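Local coordinates for protein short-chain-enoyl-CoA hydratase (Clostridium acetobutylicum, PDB 5Z7R) that catalyses the reversible hydration of crotonyl-CoA, accepting hexenoyl-CoA but not longer-chain analogues, in the butanoate metabolism of this bacterium, at residues V17-P22 with S30-E35; V6-E11 with D37-E42; V207-Q212 with G234-T239. All blocks are in the same frame, centred on the assembly; numbering follows the deposited sequence.

Contact 1: residues V17-P22 with S30-E35; sequences VTINRP and SDTLKE
Ile19 and Thr32 bring the two backbones to their nearest point, with 8.1 Å between the CA atom of Ile19 and the CA atom of Thr32. Ile19 ends the strand part of 17-22, Arg21 follows in the loop, and Thr32 sits in the first turn of the helix that opens at Ser30. The two branches of Thr32 divide the work. Its methyl, anti to the backbone N, reaches the branch methyl of Ile19, with CG2 of Thr32 and CG2 of Ile19 4.4 Å apart, while its hydroxyl takes the side of Arg21. This pairing joins strand 14-19 to helix 30-45, the first two elements of a beta-alpha-beta unit of the crotonase fold that is completed by strand 51-56. Arg21 offers carbon to the helix: its CD lies 3.8 Å from OG1 of Thr32, a van der Waals approach. The arginine chain runs straight as far as CD and then turns at chi3 (59°), and its guanidinium hydrogen-bonds through NH1 to Ala27 O in the intervening loop. Thr32 OG1 is likewise hydrogen-bonded to that loop, at Asn29 OD1. On the strand side, Ile19 also packs on Met36, one helical turn beyond Thr32.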
loop_
_atom_site.group_PDB
_atom_site.type_symbol
_atom_site.label_atom_id
_atom_site.label_comp_id
_atom_site.label_asym_id
_atom_site.label_seq_id
_atom_site.Cartn_x
_atom_site.Cartn_y
_atom_site.Cartn_z
ATOM N N VAL A 17 -33.640 0.221 8.381
ATOM C CA VAL A 17 -33.216 -0.609 9.466
ATOM C C VAL A 17 -33.140 0.344 10.601
ATOM O O VAL A 17 -32.544 1.408 10.475
ATOM C CB VAL A 17 -31.850 -1.239 9.170
ATOM C CG1 VAL A 17 -31.336 -2.058 10.339
ATOM C CG2 VAL A 17 -31.930 -2.121 7.936
ATOM N N THR A 18 -33.762 -0.013 11.706
ATOM C CA THR A 18 -33.853 0.893 12.838
ATOM C C THR A 18 -33.403 0.150 14.038
ATOM O O THR A 18 -33.978 -0.888 14.373
ATOM C CB THR A 18 -35.307 1.379 13.114
ATOM O OG1 THR A 18 -35.864 2.017 11.949
ATOM C CG2 THR A 18 -35.317 2.325 14.230
ATOM N N ILE A 19 -32.390 0.659 14.704
ATOM C CA ILE A 19 -32.013 0.074 15.971
ATOM C C ILE A 19 -32.953 0.637 17.014
ATOM O O ILE A 19 -33.127 1.852 17.105
ATOM C CB ILE A 19 -30.566 0.359 16.344
ATOM C CG1 ILE A 19 -29.657 -0.464 15.432
ATOM C CG2 ILE A 19 -30.330 -0.001 17.807
ATOM C CD1 ILE A 19 -28.349 0.208 15.123
ATOM N N ASN A 20 -33.528 -0.271 17.805
ATOM C CA ASN A 20 -34.656 0.034 18.669
ATOM C C ASN A 20 -34.459 -0.512 20.079
ATOM O O ASN A 20 -35.014 -1.544 20.413
ATOM C CB ASN A 20 -35.911 -0.540 18.006
ATOM C CG ASN A 20 -37.185 -0.282 18.797
ATOM O OD1 ASN A 20 -37.250 0.580 19.689
ATOM N ND2 ASN A 20 -38.215 -1.043 18.467
ATOM N N ARG A 21 -33.630 0.160 20.877
ATOM C CA ARG A 21 -33.532 -0.091 22.327
ATOM C C ARG A 21 -33.741 1.226 23.049
ATOM O O ARG A 21 -32.809 1.754 23.660
ATOM C CB ARG A 21 -32.201 -0.716 22.736
ATOM C CG ARG A 21 -32.002 -2.163 22.277
ATOM C CD ARG A 21 -30.627 -2.674 22.722
ATOM N NE ARG A 21 -30.419 -2.644 24.183
ATOM C CZ ARG A 21 -29.233 -2.557 24.803
ATOM N NH1 ARG A 21 -28.102 -2.449 24.106
ATOM N NH2 ARG A 21 -29.167 -2.557 26.138
ATOM N N PRO A 22 -34.995 1.735 23.004
ATOM C CA PRO A 22 -35.390 3.083 23.427
ATOM C C PRO A 22 -34.884 3.436 24.796
ATOM O O PRO A 22 -34.374 4.539 24.992
ATOM C CB PRO A 22 -36.922 3.016 23.442
ATOM C CG PRO A 22 -37.254 2.002 22.402
ATOM C CD PRO A 22 -36.170 0.961 22.542
ATOM N N SER A 30 -23.867 -7.308 22.274
ATOM C CA SER A 30 -23.614 -8.481 21.413
ATOM C C SER A 30 -24.875 -8.961 20.668
ATOM O O SER A 30 -24.799 -9.265 19.460
ATOM C CB SER A 30 -23.007 -9.630 22.219
ATOM O OG SER A 30 -22.121 -9.143 23.210
ATOM N N ASP A 31 -26.028 -9.005 21.358
ATOM C CA ASP A 31 -27.265 -9.469 20.707
ATOM C C ASP A 31 -27.617 -8.533 19.561
ATOM O O ASP A 31 -28.095 -8.980 18.509
ATOM C CB ASP A 31 -28.461 -9.557 21.674
ATOM C CG ASP A 31 -28.273 -10.594 22.769
ATOM O OD1 ASP A 31 -27.486 -11.543 22.583
ATOM O OD2 ASP A 31 -28.922 -10.452 23.830
ATOM N N THR A 32 -27.389 -7.234 19.771
ATOM C CA THR A 32 -27.683 -6.226 18.749
ATOM C C THR A 32 -26.761 -6.389 17.536
ATOM O O THR A 32 -27.227 -6.445 16.381
ATOM C CB THR A 32 -27.559 -4.806 19.319
ATOM O OG1 THR A 32 -28.270 -4.714 20.554
ATOM C CG2 THR A 32 -28.131 -3.791 18.382
ATOM N N LEU A 33 -25.464 -6.517 17.789
ATOM C CA LEU A 33 -24.517 -6.741 16.707
ATOM C C LEU A 33 -24.865 -7.998 15.935
ATOM O O LEU A 33 -24.844 -8.026 14.684
ATOM C CB LEU A 33 -23.117 -6.848 17.254
ATOM C CG LEU A 33 -22.508 -5.611 17.920
ATOM C CD1 LEU A 33 -21.217 -5.968 18.633
ATOM C CD2 LEU A 33 -22.240 -4.498 16.913
ATOM N N LYS A 34 -25.210 -9.043 16.683
ATOM C CA LYS A 34 -25.593 -10.317 16.084
ATOM C C LYS A 34 -26.814 -10.164 15.175
ATOM O O LYS A 34 -26.804 -10.597 14.024
ATOM C CB LYS A 34 -25.848 -11.348 17.188
ATOM C CG LYS A 34 -24.572 -11.915 17.820
ATOM C CD LYS A 34 -24.448 -13.425 17.642
ATOM C CE LYS A 34 -25.441 -14.175 18.538
ATOM N NZ LYS A 34 -25.697 -15.575 18.080
ATOM N N GLU A 35 -27.858 -9.520 15.689
ATOM C CA GLU A 35 -29.053 -9.262 14.888
ATOM C C GLU A 35 -28.738 -8.379 13.654
ATOM O O GLU A 35 -29.313 -8.564 12.571
ATOM C CB GLU A 35 -30.130 -8.619 15.775
ATOM C CG GLU A 35 -30.671 -9.540 16.872
ATOM C CD GLU A 35 -31.691 -8.886 17.804
ATOM O OE1 GLU A 35 -32.656 -8.238 17.316
ATOM O OE2 GLU A 35 -31.535 -9.049 19.036
#

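Contact 2: residues V6-E11 with D37-E42; sequences VILEKE and DYVIGE
Apolar contact between Val6, Leu8 and Val39 carries most of this interface, in which strand 6-11 and segment 37-42 of helix 30-45 run nearly parallel, their axes 9.9 Å apart at an angle of 11°. Val6 meets Val39 through one methyl each, with CG1 of Val6 3.7 Å from CG1 of Val39. The valine on the strand holds CG1 anti to its backbone N (chi1 -177°), which directs that methyl at the helix. The other methyl of Val39 faces Leu8, CG2 of Val39 lying 4.4 Å from CD1 of Leu8. Val17 of strand 14-19, the antiparallel neighbour of strand 6-11, touches all three of these side chains and extends the apolar layer under the helix.

Aliphatic carbon of a charged residue adds a second kind of contact: CD2 of Leu8 rests 4.3 Å from CG of Glu42, about one turn beyond Val39. Charge enters at longer range: NZ of Lys10 stands 5.7 Å from OE2 of Glu42, but its placing is uncertain beside a crystal neighbour and any attraction is weak at most. No hydrogen bond joins the two segments, so their association here probably rests mainly on the packing of branched aliphatic groups.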
loop_
_atom_site.group_PDB
_atom_site.type_symbol
_atom_site.label_atom_id
_atom_site.label_comp_id
_atom_site.label_asym_id
_atom_site.label_seq_id
_atom_site.Cartn_x
_atom_site.Cartn_y
_atom_site.Cartn_z
ATOM N N VAL A 6 -33.702 -4.794 16.713
ATOM C CA VAL A 6 -33.595 -4.237 15.370
ATOM C C VAL A 6 -34.825 -4.491 14.513
ATOM O O VAL A 6 -35.184 -5.633 14.272
ATOM C CB VAL A 6 -32.409 -4.895 14.643
ATOM C CG1 VAL A 6 -32.202 -4.286 13.246
ATOM C CG2 VAL A 6 -31.169 -4.782 15.525
ATOM N N ILE A 7 -35.431 -3.432 14.004
ATOM C CA ILE A 7 -36.559 -3.563 13.115
ATOM C C ILE A 7 -36.097 -3.501 11.666
ATOM O O ILE A 7 -35.240 -2.697 11.337
ATOM C CB ILE A 7 -37.568 -2.425 13.364
ATOM C CG1 ILE A 7 -37.972 -2.384 14.839
ATOM C CG2 ILE A 7 -38.791 -2.623 12.484
ATOM C CD1 ILE A 7 -38.647 -1.099 15.261
ATOM N N LEU A 8 -36.683 -4.309 10.796
ATOM C CA LEU A 8 -36.369 -4.238 9.380
ATOM C C LEU A 8 -37.606 -4.126 8.494
ATOM O O LEU A 8 -38.455 -5.019 8.534
ATOM C CB LEU A 8 -35.595 -5.478 8.959
ATOM C CG LEU A 8 -35.387 -5.616 7.436
ATOM C CD1 LEU A 8 -34.390 -4.589 6.902
ATOM C CD2 LEU A 8 -34.920 -7.013 7.068
ATOM N N GLU A 9 -37.662 -3.082 7.649
ATOM C CA GLU A 9 -38.823 -2.777 6.794
ATOM C C GLU A 9 -38.422 -2.497 5.356
ATOM O O GLU A 9 -37.335 -2.016 5.112
ATOM C CB GLU A 9 -39.550 -1.549 7.324
ATOM C CG GLU A 9 -39.571 -1.444 8.835
ATOM C CD GLU A 9 -40.484 -0.343 9.317
ATOM O OE1 GLU A 9 -41.701 -0.382 9.009
ATOM O OE2 GLU A 9 -39.989 0.565 10.015
ATOM N N LYS A 10 -39.312 -2.782 4.414
ATOM C CA LYS A 10 -39.007 -2.736 2.990
ATOM C C LYS A 10 -40.097 -1.901 2.310
ATOM O O LYS A 10 -41.265 -2.275 2.302
ATOM C CB LYS A 10 -38.968 -4.153 2.383
ATOM C CG LYS A 10 -38.147 -5.196 3.168
ATOM C CD LYS A 10 -38.794 -6.601 3.202
ATOM C CE LYS A 10 -38.626 -7.371 4.531
ATOM N NZ LYS A 10 -37.490 -8.341 4.552
ATOM N N GLU A 11 -39.703 -0.773 1.733
ATOM C CA GLU A 11 -40.612 0.207 1.148
ATOM C C GLU A 11 -40.310 0.324 -0.349
ATOM O O GLU A 11 -39.519 1.163 -0.776
ATOM C CB GLU A 11 -40.423 1.565 1.854
ATOM C CG GLU A 11 -40.246 1.472 3.382
ATOM C CD GLU A 11 -39.897 2.802 4.045
ATOM O OE1 GLU A 11 -39.537 3.752 3.308
ATOM O OE2 GLU A 11 -39.984 2.890 5.302
ATOM N N ASP A 37 -25.970 -8.238 11.946
ATOM C CA ASP A 37 -25.318 -9.110 10.978
ATOM C C ASP A 37 -26.341 -9.971 10.250
ATOM O O ASP A 37 -26.296 -10.152 9.008
ATOM C CB ASP A 37 -24.282 -9.975 11.699
ATOM C CG ASP A 37 -23.361 -10.702 10.739
ATOM O OD1 ASP A 37 -22.809 -10.072 9.818
ATOM O OD2 ASP A 37 -23.213 -11.920 10.886
ATOM N N TYR A 38 -27.311 -10.458 11.016
ATOM C CA TYR A 38 -28.393 -11.213 10.436
ATOM C C TYR A 38 -29.191 -10.329 9.457
ATOM O O TYR A 38 -29.496 -10.769 8.309
ATOM C CB TYR A 38 -29.269 -11.857 11.534
ATOM C CG TYR A 38 -30.557 -12.433 10.989
ATOM C CD1 TYR A 38 -31.697 -11.626 10.886
ATOM C CD2 TYR A 38 -30.638 -13.761 10.541
ATOM C CE1 TYR A 38 -32.878 -12.113 10.363
ATOM C CE2 TYR A 38 -31.825 -14.257 10.005
ATOM C CZ TYR A 38 -32.947 -13.422 9.927
ATOM O OH TYR A 38 -34.158 -13.851 9.415
ATOM N N VAL A 39 -29.514 -9.088 9.856
ATOM C CA VAL A 39 -30.370 -8.287 8.957
ATOM C C VAL A 39 -29.546 -7.883 7.768
ATOM O O VAL A 39 -30.066 -7.872 6.644
ATOM C CB VAL A 39 -31.198 -7.101 9.589
ATOM C CG1 VAL A 39 -31.226 -7.136 11.115
ATOM C CG2 VAL A 39 -30.795 -5.719 9.077
ATOM N N ILE A 40 -28.255 -7.601 7.985
ATOM C CA ILE A 40 -27.408 -7.282 6.848
ATOM C C ILE A 40 -27.450 -8.451 5.881
ATOM O O ILE A 40 -27.726 -8.257 4.689
ATOM C CB ILE A 40 -25.951 -6.958 7.233
ATOM C CG1 ILE A 40 -25.880 -5.653 8.030
ATOM C CG2 ILE A 40 -25.085 -6.835 5.976
ATOM C CD1 ILE A 40 -24.738 -5.586 9.011
ATOM N N GLY A 41 -27.247 -9.667 6.386
ATOM C CA GLY A 41 -27.291 -10.851 5.514
ATOM C C GLY A 41 -28.638 -11.022 4.836
ATOM O O GLY A 41 -28.734 -11.442 3.649
ATOM N N GLU A 42 -29.686 -10.704 5.586
ATOM C CA GLU A 42 -31.042 -10.650 5.020
ATOM C C GLU A 42 -31.139 -9.625 3.887
ATOM O O GLU A 42 -31.681 -9.925 2.835
ATOM C CB GLU A 42 -32.056 -10.325 6.129
ATOM C CG GLU A 42 -33.444 -10.921 5.957
ATOM C CD GLU A 42 -33.495 -12.439 6.035
ATOM O OE1 GLU A 42 -32.675 -13.047 6.760
ATOM O OE2 GLU A 42 -34.385 -13.008 5.357
#

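Contact 3: residues V207-Q212 with G234-T239; sequences VKLSKQ and GECFST
Segment 207-212 of helix 204-217 and the end of helix 222-236 approach most closely at Leu209 and Cys236, whose CA atoms are 8.0 Å apart, and from Cys236 the second segment passes into a type I turn that ends at Thr239. Leu209 makes the whole contact from its side, pointing at the other helix. Its CD1 touches SG of Cys236 at 3.5 Å and also lies 3.9 Å from CB of Glu235, so one methyl meets two successive residues. The second methyl, CD2, lies 4.0 Å from OE2 of Glu235, whose chain lies at a slant to the leucine; that oxygen is also close to OE1 of Glu231 of another subunit, like charges that may favour protonation of one. The carbonyls of Glu235 and Cys236 are tied down by the residues that follow: Ser238 OG donates to Glu235 O at 3.0 Å and Thr239 OG1 to Cys236 O at 2.9 Å, each in the carbonyl plane. Thr239 OG1 also caps helix 240-253 at Gln242 N. Around this pair of helices other subunits close in: Arg80 of one packs on Leu209 and Gly138 of another on Cys236, placing helices 204-217 and 222-236 within the subunit interface.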
loop_
_atom_site.group_PDB
_atom_site.type_symbol
_atom_site.label_atom_id
_atom_site.label_comp_id
_atom_site.label_asym_id
_atom_site.label_seq_id
_atom_site.Cartn_x
_atom_site.Cartn_y
_atom_site.Cartn_z
ATOM N N VAL A 207 -24.632 1.423 -9.854
ATOM C CA VAL A 207 -24.460 1.877 -8.477
ATOM C C VAL A 207 -23.686 0.852 -7.674
ATOM O O VAL A 207 -22.853 1.218 -6.839
ATOM C CB VAL A 207 -25.810 2.074 -7.770
ATOM C CG1 VAL A 207 -25.642 2.382 -6.300
ATOM C CG2 VAL A 207 -26.603 3.192 -8.422
ATOM N N LYS A 208 -23.985 -0.427 -7.916
ATOM C CA LYS A 208 -23.306 -1.537 -7.230
ATOM C C LYS A 208 -21.795 -1.537 -7.504
ATOM O O LYS A 208 -20.983 -1.530 -6.565
ATOM C CB LYS A 208 -23.911 -2.879 -7.689
ATOM C CG LYS A 208 -23.345 -4.134 -7.033
ATOM C CD LYS A 208 -24.324 -5.307 -7.133
ATOM C CE LYS A 208 -25.471 -5.178 -6.116
ATOM N NZ LYS A 208 -26.288 -6.423 -5.925
ATOM N N LEU A 209 -21.469 -1.525 -8.801
ATOM C CA LEU A 209 -20.112 -1.522 -9.280
ATOM C C LEU A 209 -19.368 -0.245 -8.889
ATOM O O LEU A 209 -18.186 -0.315 -8.522
ATOM C CB LEU A 209 -20.054 -1.760 -10.798
ATOM C CG LEU A 209 -20.546 -3.117 -11.334
ATOM C CD1 LEU A 209 -20.564 -3.146 -12.865
ATOM C CD2 LEU A 209 -19.709 -4.262 -10.828
ATOM N N SER A 210 -20.062 0.895 -8.893
ATOM C CA SER A 210 -19.503 2.122 -8.332
ATOM C C SER A 210 -19.158 1.997 -6.861
ATOM O O SER A 210 -18.112 2.491 -6.426
ATOM C CB SER A 210 -20.439 3.340 -8.521
ATOM O OG SER A 210 -20.671 3.616 -9.886
ATOM N N LYS A 211 -20.035 1.404 -6.063
ATOM C CA LYS A 211 -19.732 1.288 -4.641
ATOM C C LYS A 211 -18.438 0.485 -4.458
ATOM O O LYS A 211 -17.594 0.842 -3.681
ATOM C CB LYS A 211 -20.843 0.594 -3.857
ATOM C CG LYS A 211 -20.536 0.617 -2.372
ATOM C CD LYS A 211 -21.667 0.114 -1.517
ATOM C CE LYS A 211 -21.144 -0.062 -0.106
ATOM N NZ LYS A 211 -22.195 -0.039 0.905
ATOM N N GLN A 212 -18.305 -0.582 -5.221
ATOM C CA GLN A 212 -17.173 -1.489 -5.127
ATOM C C GLN A 212 -15.880 -0.777 -5.594
ATOM O O GLN A 212 -14.846 -0.815 -4.916
ATOM C CB GLN A 212 -17.474 -2.756 -5.953
ATOM C CG GLN A 212 -16.325 -3.707 -6.184
ATOM C CD GLN A 212 -16.077 -4.629 -5.010
ATOM O OE1 GLN A 212 -15.693 -5.777 -5.199
ATOM N NE2 GLN A 212 -16.324 -4.152 -3.805
ATOM N N GLY A 234 -16.297 -1.815 -17.773
ATOM C CA GLY A 234 -16.519 -2.800 -18.805
ATOM C C GLY A 234 -17.736 -3.639 -18.466
ATOM O O GLY A 234 -18.597 -3.834 -19.313
ATOM N N GLU A 235 -17.823 -4.121 -17.230
ATOM C CA GLU A 235 -18.910 -5.033 -16.857
ATOM C C GLU A 235 -20.285 -4.383 -17.108
ATOM O O GLU A 235 -21.193 -5.050 -17.558
ATOM C CB GLU A 235 -18.784 -5.526 -15.400
ATOM C CG GLU A 235 -17.579 -6.431 -15.162
ATOM C CD GLU A 235 -17.415 -6.787 -13.708
ATOM O OE1 GLU A 235 -17.900 -7.865 -13.340
ATOM O OE2 GLU A 235 -16.831 -5.998 -12.934
ATOM N N CYS A 236 -20.408 -3.082 -16.855
ATOM C CA CYS A 236 -21.654 -2.369 -17.117
ATOM C C CYS A 236 -22.113 -2.529 -18.560
ATOM O O CYS A 236 -23.314 -2.557 -18.838
ATOM C CB CYS A 236 -21.524 -0.891 -16.801
ATOM S SG CYS A 236 -21.193 -0.537 -15.068
ATOM N N PHE A 237 -21.177 -2.647 -19.485
ATOM C CA PHE A 237 -21.567 -2.842 -20.876
ATOM C C PHE A 237 -22.137 -4.239 -21.179
ATOM O O PHE A 237 -22.560 -4.494 -22.287
ATOM C CB PHE A 237 -20.420 -2.462 -21.816
ATOM C CG PHE A 237 -20.190 -0.990 -21.895
ATOM C CD1 PHE A 237 -19.416 -0.333 -20.927
ATOM C CD2 PHE A 237 -20.771 -0.240 -22.924
ATOM C CE1 PHE A 237 -19.216 1.039 -20.991
ATOM C CE2 PHE A 237 -20.559 1.130 -23.001
ATOM C CZ PHE A 237 -19.788 1.778 -22.032
ATOM N N SER A 238 -22.159 -5.137 -20.198
ATOM C CA SER A 238 -22.811 -6.428 -20.385
ATOM C C SER A 238 -24.299 -6.321 -20.052
ATOM O O SER A 238 -25.031 -7.211 -20.417
ATOM C CB SER A 238 -22.158 -7.559 -19.552
ATOM O OG SER A 238 -22.613 -7.569 -18.202
ATOM N N THR A 239 -24.733 -5.261 -19.364
ATOM C CA THR A 239 -26.135 -5.153 -18.944
ATOM C C THR A 239 -27.056 -4.555 -19.988
ATOM O O THR A 239 -26.645 -3.735 -20.834
ATOM C CB THR A 239 -26.326 -4.272 -17.705
ATOM O OG1 THR A 239 -26.086 -2.903 -18.048
ATOM C CG2 THR A 239 -25.407 -4.686 -16.586
#

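Overall arrangement
Contacts 1 and 2 share helix 30-45 and the edge of one sheet: contact 1 uses the start of the helix against strand 14-19, contact 2 its middle against the outermost strand 6-11. Their centres are 10 Å apart, and they touch directly, for example where Val17 packs on Leu8. Contact 1 is buried and mixes methyl packing with polar groups tied to the adjoining loop; contact 2 is partly buried, aliphatic at its centre and charged toward its margin. Contact 3 shares no element with either, lying about 32 Å from contact 1 and 25 Å from contact 2 between centres. It is helix-to-helix and also buried, but there other subunits contribute to the surroundings.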